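Long-range contacts in D-alanyl transferase DltD (Enterococcus faecalis, PDB 6O93), which probably transfers D-alanine onto lipoteichoic acid in the cell-wall biogenesis of a Gram-positive bacterium, as a membrane-associated member of the DltD family: residues A[277-281]-A[378-383]; A[317-322]-A[387-393]. One frame throughout, in Å; residues are numbered along the deposited sequence.

Interaction 1 (A[277-281]-A[378-383]); sequences QAALE and IDDRFY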
loop_
_atom_site.group_PDB
_atom_site.type_symbol
_atom_site.label_atom_id
_atom_site.label_comp_id
_atom_site.label_asym_id
_atom_site.label_seq_id
_atom_site.Cartn_x
_atom_site.Cartn_y
_atom_site.Cartn_z
ATOM N N GLN A 277 0.201 -2.986 12.264
ATOM C CA GLN A 277 1.184 -3.754 13.018
ATOM C C GLN A 277 1.414 -5.120 12.384
ATOM O O GLN A 277 2.543 -5.625 12.372
ATOM C CB GLN A 277 0.725 -3.905 14.468
ATOM C CG GLN A 277 1.689 -4.680 15.356
ATOM C CD GLN A 277 3.032 -3.987 15.497
ATOM O OE1 GLN A 277 3.223 -2.876 15.005
ATOM N NE2 GLN A 277 3.967 -4.642 16.175
ATOM N N ALA A 278 0.354 -5.735 11.855
ATOM C CA ALA A 278 0.509 -7.032 11.206
ATOM C C ALA A 278 1.466 -6.940 10.025
ATOM O O ALA A 278 2.314 -7.819 9.831
ATOM C CB ALA A 278 -0.852 -7.563 10.758
ATOM N N ALA A 279 1.349 -5.878 9.224
ATOM C CA ALA A 279 2.259 -5.699 8.099
ATOM C C ALA A 279 3.680 -5.437 8.580
ATOM O O ALA A 279 4.645 -5.912 7.970
ATOM C CB ALA A 279 1.772 -4.555 7.211
ATOM N N LEU A 280 3.829 -4.692 9.676
ATOM C CA LEU A 280 5.157 -4.403 10.206
ATOM C C LEU A 280 5.849 -5.670 10.696
ATOM O O LEU A 280 7.050 -5.856 10.466
ATOM C CB LEU A 280 5.056 -3.379 11.336
ATOM C CG LEU A 280 4.582 -1.981 10.941
ATOM C CD1 LEU A 280 4.394 -1.119 12.182
ATOM C CD2 LEU A 280 5.563 -1.329 9.975
ATOM N N GLU A 281 5.112 -6.552 11.377
ATOM C CA GLU A 281 5.713 -7.794 11.852
ATOM C C GLU A 281 6.166 -8.667 10.686
ATOM O O GLU A 281 7.236 -9.281 10.744
ATOM C CB GLU A 281 4.730 -8.553 12.746
ATOM C CG GLU A 281 5.237 -9.934 13.165
ATOM C CD GLU A 281 4.500 -10.508 14.365
ATOM O OE1 GLU A 281 3.731 -9.769 15.015
ATOM O OE2 GLU A 281 4.694 -11.706 14.659
ATOM N N ILE A 378 10.223 -5.465 17.488
ATOM C CA ILE A 378 8.777 -5.596 17.377
ATOM C C ILE A 378 8.177 -5.774 18.762
ATOM O O ILE A 378 8.670 -6.562 19.578
ATOM C CB ILE A 378 8.419 -6.771 16.455
ATOM C CG1 ILE A 378 8.839 -6.469 15.014
ATOM C CG2 ILE A 378 6.928 -7.069 16.526
ATOM C CD1 ILE A 378 8.079 -5.320 14.364
ATOM N N ASP A 379 7.104 -5.035 19.031
ATOM C CA ASP A 379 6.384 -5.096 20.299
ATOM C C ASP A 379 4.953 -5.517 19.994
ATOM O O ASP A 379 4.184 -4.740 19.417
ATOM C CB ASP A 379 6.429 -3.745 21.015
ATOM C CG ASP A 379 5.920 -3.818 22.441
ATOM O OD1 ASP A 379 5.101 -4.712 22.741
ATOM O OD2 ASP A 379 6.339 -2.977 23.263
ATOM N N ASP A 380 4.599 -6.749 20.371
ATOM C CA ASP A 380 3.277 -7.282 20.053
ATOM C C ASP A 380 2.154 -6.463 20.670
ATOM O O ASP A 380 1.008 -6.569 20.221
ATOM C CB ASP A 380 3.160 -8.732 20.528
ATOM C CG ASP A 380 4.078 -9.669 19.776
ATOM O OD1 ASP A 380 4.379 -9.394 18.593
ATOM O OD2 ASP A 380 4.497 -10.685 20.370
ATOM N N ARG A 381 2.450 -5.653 21.688
ATOM C CA ARG A 381 1.405 -4.882 22.350
ATOM C C ARG A 381 0.777 -3.846 21.425
ATOM O O ARG A 381 -0.298 -3.326 21.739
ATOM C CB ARG A 381 1.980 -4.221 23.603
ATOM C CG ARG A 381 2.486 -5.240 24.621
ATOM C CD ARG A 381 3.148 -4.593 25.824
ATOM N NE ARG A 381 4.295 -3.770 25.450
ATOM C CZ ARG A 381 5.160 -3.255 26.317
ATOM N NH1 ARG A 381 5.020 -3.481 27.616
ATOM N NH2 ARG A 381 6.173 -2.515 25.884
ATOM N N PHE A 382 1.410 -3.543 20.289
ATOM C CA PHE A 382 0.793 -2.672 19.298
ATOM C C PHE A 382 -0.384 -3.332 18.586
ATOM O O PHE A 382 -1.087 -2.651 17.831
ATOM C CB PHE A 382 1.832 -2.218 18.271
ATOM C CG PHE A 382 2.748 -1.128 18.769
ATOM C CD1 PHE A 382 2.300 0.179 18.869
ATOM C CD2 PHE A 382 4.059 -1.409 19.129
ATOM C CE1 PHE A 382 3.136 1.185 19.324
ATOM C CE2 PHE A 382 4.901 -0.405 19.585
ATOM C CZ PHE A 382 4.439 0.891 19.681
ATOM N N TYR A 383 -0.609 -4.632 18.797
ATOM C CA TYR A 383 -1.810 -5.292 18.296
ATOM C C TYR A 383 -3.039 -4.999 19.145
ATOM O O TYR A 383 -4.164 -5.210 18.678
ATOM C CB TYR A 383 -1.608 -6.811 18.257
ATOM C CG TYR A 383 -0.769 -7.339 17.113
ATOM C CD1 TYR A 383 -1.012 -6.953 15.801
ATOM C CD2 TYR A 383 0.259 -8.245 17.350
ATOM C CE1 TYR A 383 -0.249 -7.451 14.758
ATOM C CE2 TYR A 383 1.026 -8.744 16.316
ATOM C CZ TYR A 383 0.768 -8.343 15.023
ATOM O OH TYR A 383 1.530 -8.838 13.993
HETATM O O HOH W 1 3.861 -7.613 16.300
#
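Glu281 OE1 takes a short bond from the phenol of Tyr383, whose OH lies 2.6 Å from OE1 and well above the carboxylate plane. The same oxygen accepts a hydrogen bond from a water 2.5 Å away, which also donates to Asp380 OD1 and accepts from Gln277 NE2. That water bridges two carboxylates whose facing oxygens, Glu281 OE1 and Asp380 OD1, are 3.7 Å apart, and probably eases their repulsion. The Glu281 side chain runs out nearly extended (chi1 174°), which brings its carboxylate to the rim of the phenol. Helix 272-285, which supplies Gln277 and Glu281, belongs to the SGNH-hydrolase-like fold of DltD; here it is covered by the 3-10 turn 380-383, part of the chain that follows helix 352-367. Gln277 lays CG over one face of the Tyr383 ring, 3.7 Å from its centroid, a CH-pi contact, while the backbone N of Ala278 meets the ring edge. A bend at chi2 (63°) then turns the Gln277 amide toward Phe382, its CD 3.5 Å from Phe382 CB. Beyond the segments, Gln326 OE1 accepts from Gln277 NE2, and Tyr143 stacks on Tyr383.

Interaction 2 (A[317-322]-A[387-393]); sequences RKLKYQ and WQQQNPL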
loop_
_atom_site.group_PDB
_atom_site.type_symbol
_atom_site.label_atom_id
_atom_site.label_comp_id
_atom_site.label_asym_id
_atom_site.label_seq_id
_atom_site.Cartn_x
_atom_site.Cartn_y
_atom_site.Cartn_z
ATOM N N ARG A 317 1.863 11.594 14.130
ATOM C CA ARG A 317 2.637 11.360 15.343
ATOM C C ARG A 317 2.428 9.943 15.861
ATOM O O ARG A 317 3.371 9.303 16.339
ATOM C CB ARG A 317 2.261 12.382 16.416
ATOM C CG ARG A 317 3.118 12.291 17.674
ATOM C CD ARG A 317 2.528 13.097 18.818
ATOM N NE ARG A 317 2.602 14.534 18.580
ATOM C CZ ARG A 317 2.110 15.455 19.404
ATOM N NH1 ARG A 317 2.226 16.741 19.103
ATOM N NH2 ARG A 317 1.500 15.094 20.529
ATOM N N LYS A 318 1.195 9.436 15.778
ATOM C CA LYS A 318 0.918 8.088 16.259
ATOM C C LYS A 318 1.600 7.048 15.385
ATOM O O LYS A 318 2.198 6.093 15.894
ATOM C CB LYS A 318 -0.590 7.846 16.295
ATOM C CG LYS A 318 -0.992 6.537 16.948
ATOM C CD LYS A 318 -2.484 6.498 17.230
ATOM C CE LYS A 318 -2.904 5.178 17.850
ATOM N NZ LYS A 318 -4.355 5.164 18.179
ATOM N N LEU A 319 1.517 7.218 14.066
ATOM C CA LEU A 319 2.151 6.276 13.151
ATOM C C LEU A 319 3.664 6.293 13.310
ATOM O O LEU A 319 4.305 5.236 13.376
ATOM C CB LEU A 319 1.756 6.607 11.714
ATOM C CG LEU A 319 0.271 6.446 11.395
ATOM C CD1 LEU A 319 -0.044 7.033 10.033
ATOM C CD2 LEU A 319 -0.134 4.980 11.448
ATOM N N LYS A 320 4.259 7.486 13.370
ATOM C CA LYS A 320 5.711 7.566 13.473
ATOM C C LYS A 320 6.207 7.022 14.805
ATOM O O LYS A 320 7.334 6.521 14.884
ATOM C CB LYS A 320 6.180 9.007 13.265
ATOM C CG LYS A 320 5.997 9.500 11.835
ATOM C CD LYS A 320 6.789 10.767 11.551
ATOM C CE LYS A 320 6.284 11.941 12.361
ATOM N NZ LYS A 320 6.991 13.200 11.993
ATOM N N TYR A 321 5.388 7.096 15.856
ATOM C CA TYR A 321 5.766 6.455 17.112
ATOM C C TYR A 321 5.783 4.940 16.958
ATOM O O TYR A 321 6.752 4.276 17.343
ATOM C CB TYR A 321 4.813 6.864 18.236
ATOM C CG TYR A 321 5.207 6.282 19.575
ATOM C CD1 TYR A 321 6.163 6.900 20.365
ATOM C CD2 TYR A 321 4.634 5.107 20.041
ATOM C CE1 TYR A 321 6.535 6.372 21.586
ATOM C CE2 TYR A 321 4.999 4.569 21.263
ATOM C CZ TYR A 321 5.950 5.206 22.030
ATOM O OH TYR A 321 6.320 4.682 23.249
ATOM N N GLN A 322 4.716 4.378 16.390
ATOM C CA GLN A 322 4.649 2.935 16.188
ATOM C C GLN A 322 5.810 2.449 15.327
ATOM O O GLN A 322 6.356 1.365 15.560
ATOM C CB GLN A 322 3.307 2.570 15.553
ATOM C CG GLN A 322 3.047 1.082 15.403
ATOM C CD GLN A 322 1.610 0.790 14.996
ATOM O OE1 GLN A 322 0.765 1.687 14.972
ATOM N NE2 GLN A 322 1.330 -0.468 14.673
ATOM N N TRP A 387 -3.928 0.245 22.114
ATOM C CA TRP A 387 -3.154 1.050 21.175
ATOM C C TRP A 387 -4.022 1.548 20.025
ATOM O O TRP A 387 -3.880 2.697 19.593
ATOM C CB TRP A 387 -1.967 0.264 20.622
ATOM C CG TRP A 387 -1.268 1.032 19.541
ATOM C CD1 TRP A 387 -1.274 0.762 18.203
ATOM C CD2 TRP A 387 -0.494 2.226 19.706
ATOM N NE1 TRP A 387 -0.542 1.707 17.528
ATOM C CE2 TRP A 387 -0.052 2.617 18.427
ATOM C CE3 TRP A 387 -0.128 3.000 20.812
ATOM C CZ2 TRP A 387 0.741 3.745 18.225
ATOM C CZ3 TRP A 387 0.660 4.118 20.609
ATOM C CH2 TRP A 387 1.086 4.480 19.326
ATOM N N GLN A 388 -4.918 0.698 19.517
ATOM C CA GLN A 388 -5.845 1.137 18.480
ATOM C C GLN A 388 -6.632 2.356 18.935
ATOM O O GLN A 388 -6.930 3.249 18.134
ATOM C CB GLN A 388 -6.797 -0.002 18.111
ATOM C CG GLN A 388 -6.105 -1.238 17.566
ATOM C CD GLN A 388 -7.048 -2.416 17.414
ATOM O OE1 GLN A 388 -8.255 -2.246 17.241
ATOM N NE2 GLN A 388 -6.499 -3.622 17.489
ATOM N N GLN A 389 -6.968 2.414 20.223
ATOM C CA GLN A 389 -7.769 3.492 20.782
ATOM C C GLN A 389 -6.930 4.539 21.505
ATOM O O GLN A 389 -7.493 5.424 22.153
ATOM C CB GLN A 389 -8.816 2.919 21.742
ATOM C CG GLN A 389 -9.777 1.937 21.091
ATOM C CD GLN A 389 -10.596 2.571 19.985
ATOM O OE1 GLN A 389 -11.225 3.611 20.181
ATOM N NE2 GLN A 389 -10.587 1.952 18.809
ATOM N N GLN A 390 -5.605 4.463 21.408
ATOM C CA GLN A 390 -4.749 5.376 22.154
ATOM C C GLN A 390 -4.822 6.783 21.575
ATOM O O GLN A 390 -4.720 6.976 20.359
ATOM C CB GLN A 390 -3.305 4.877 22.140
ATOM C CG GLN A 390 -2.320 5.792 22.847
ATOM C CD GLN A 390 -2.642 5.994 24.316
ATOM O OE1 GLN A 390 -2.880 5.035 25.051
ATOM N NE2 GLN A 390 -2.649 7.248 24.752
ATOM N N ASN A 391 -4.995 7.763 22.450
ATOM C CA ASN A 391 -4.943 9.157 22.039
ATOM C C ASN A 391 -3.487 9.575 21.870
ATOM O O ASN A 391 -2.703 9.445 22.817
ATOM C CB ASN A 391 -5.629 10.039 23.070
ATOM C CG ASN A 391 -5.904 11.429 22.548
ATOM O OD1 ASN A 391 -5.007 12.106 22.042
ATOM N ND2 ASN A 391 -7.155 11.859 22.650
ATOM N N PRO A 392 -3.079 10.070 20.700
ATOM C CA PRO A 392 -1.654 10.335 20.467
ATOM C C PRO A 392 -1.140 11.646 21.038
ATOM O O PRO A 392 0.048 11.940 20.866
ATOM C CB PRO A 392 -1.561 10.335 18.936
ATOM C CG PRO A 392 -2.883 10.815 18.489
ATOM C CD PRO A 392 -3.879 10.272 19.478
ATOM N N LEU A 393 -1.973 12.441 21.713
ATOM C CA LEU A 393 -1.481 13.692 22.284
ATOM C C LEU A 393 -0.401 13.454 23.329
ATOM O O LEU A 393 0.410 14.353 23.584
ATOM C CB LEU A 393 -2.637 14.489 22.896
ATOM C CG LEU A 393 -3.279 13.961 24.183
ATOM C CD1 LEU A 393 -2.502 14.392 25.426
ATOM C CD2 LEU A 393 -4.728 14.423 24.272
#
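Lys318 NZ donates to two backbone carbonyls of the turn that ends helix 385-388, Trp387 O and Gln390 O, each 2.9 Å from NZ. It approaches Trp387 O almost end-on, at a C=O...N angle of 161°, but meets Gln390 O in the carbonyl plane, on a lone pair. A weaker bond reaches Gln388 O, and Arg268 O, outside the segments, also accepts from the ammonium group. The lysine gets there fully extended, every side-chain torsion near 180°, sliding past the indole so that CE sits over one face, 4.0 Å from the centroid of the six-membered ring. At the indole edge Trp387 NE1 donates to Gln322 OE1 over 2.9 Å, meeting the oxygen from above its carbonyl plane; amide and ring stand almost perpendicular. Gln322 NE2 turns to Tyr273 O. Tyr321 CD2 touches Trp387 CH2 at 3.7 Å, the two rings inclined by 33°. Farther along, Pro392 CB rests 3.8 Å from Lys318 CB, and Arg317 NH2 makes a weak bond to Pro392 O. The charged side chains of helix 309-324 thus grip the tail by its main-chain oxygens, while Trp387 adds packing and a side-chain bond. The gathered carbonyl dipoles probably stabilise the positive charge of the buried lysine, with Trp387 screening its aliphatic stem.

The centres of interactions 1 and 2 lie 13 Å apart, on the same side of the chain's centre. Their segments alternate along the sequence: helices 272-285 and 309-324 come first, and the C-terminal chain then passes over the former at 378-383 and the latter at 387-393. Strand 289-294, between the two helices in sequence, lies beside 331-333 in the parallel five-stranded sheet. The contacts touch directly: Gln277 OE1 and Gln322 NE2 join the helices, Tyr383 O and Gln388 NE2 join the tail segments, and the Phe382 and Trp387 rings meet edge-to-face. The C-terminal chain is therefore held against both helices in turn, through contacts that touch one another.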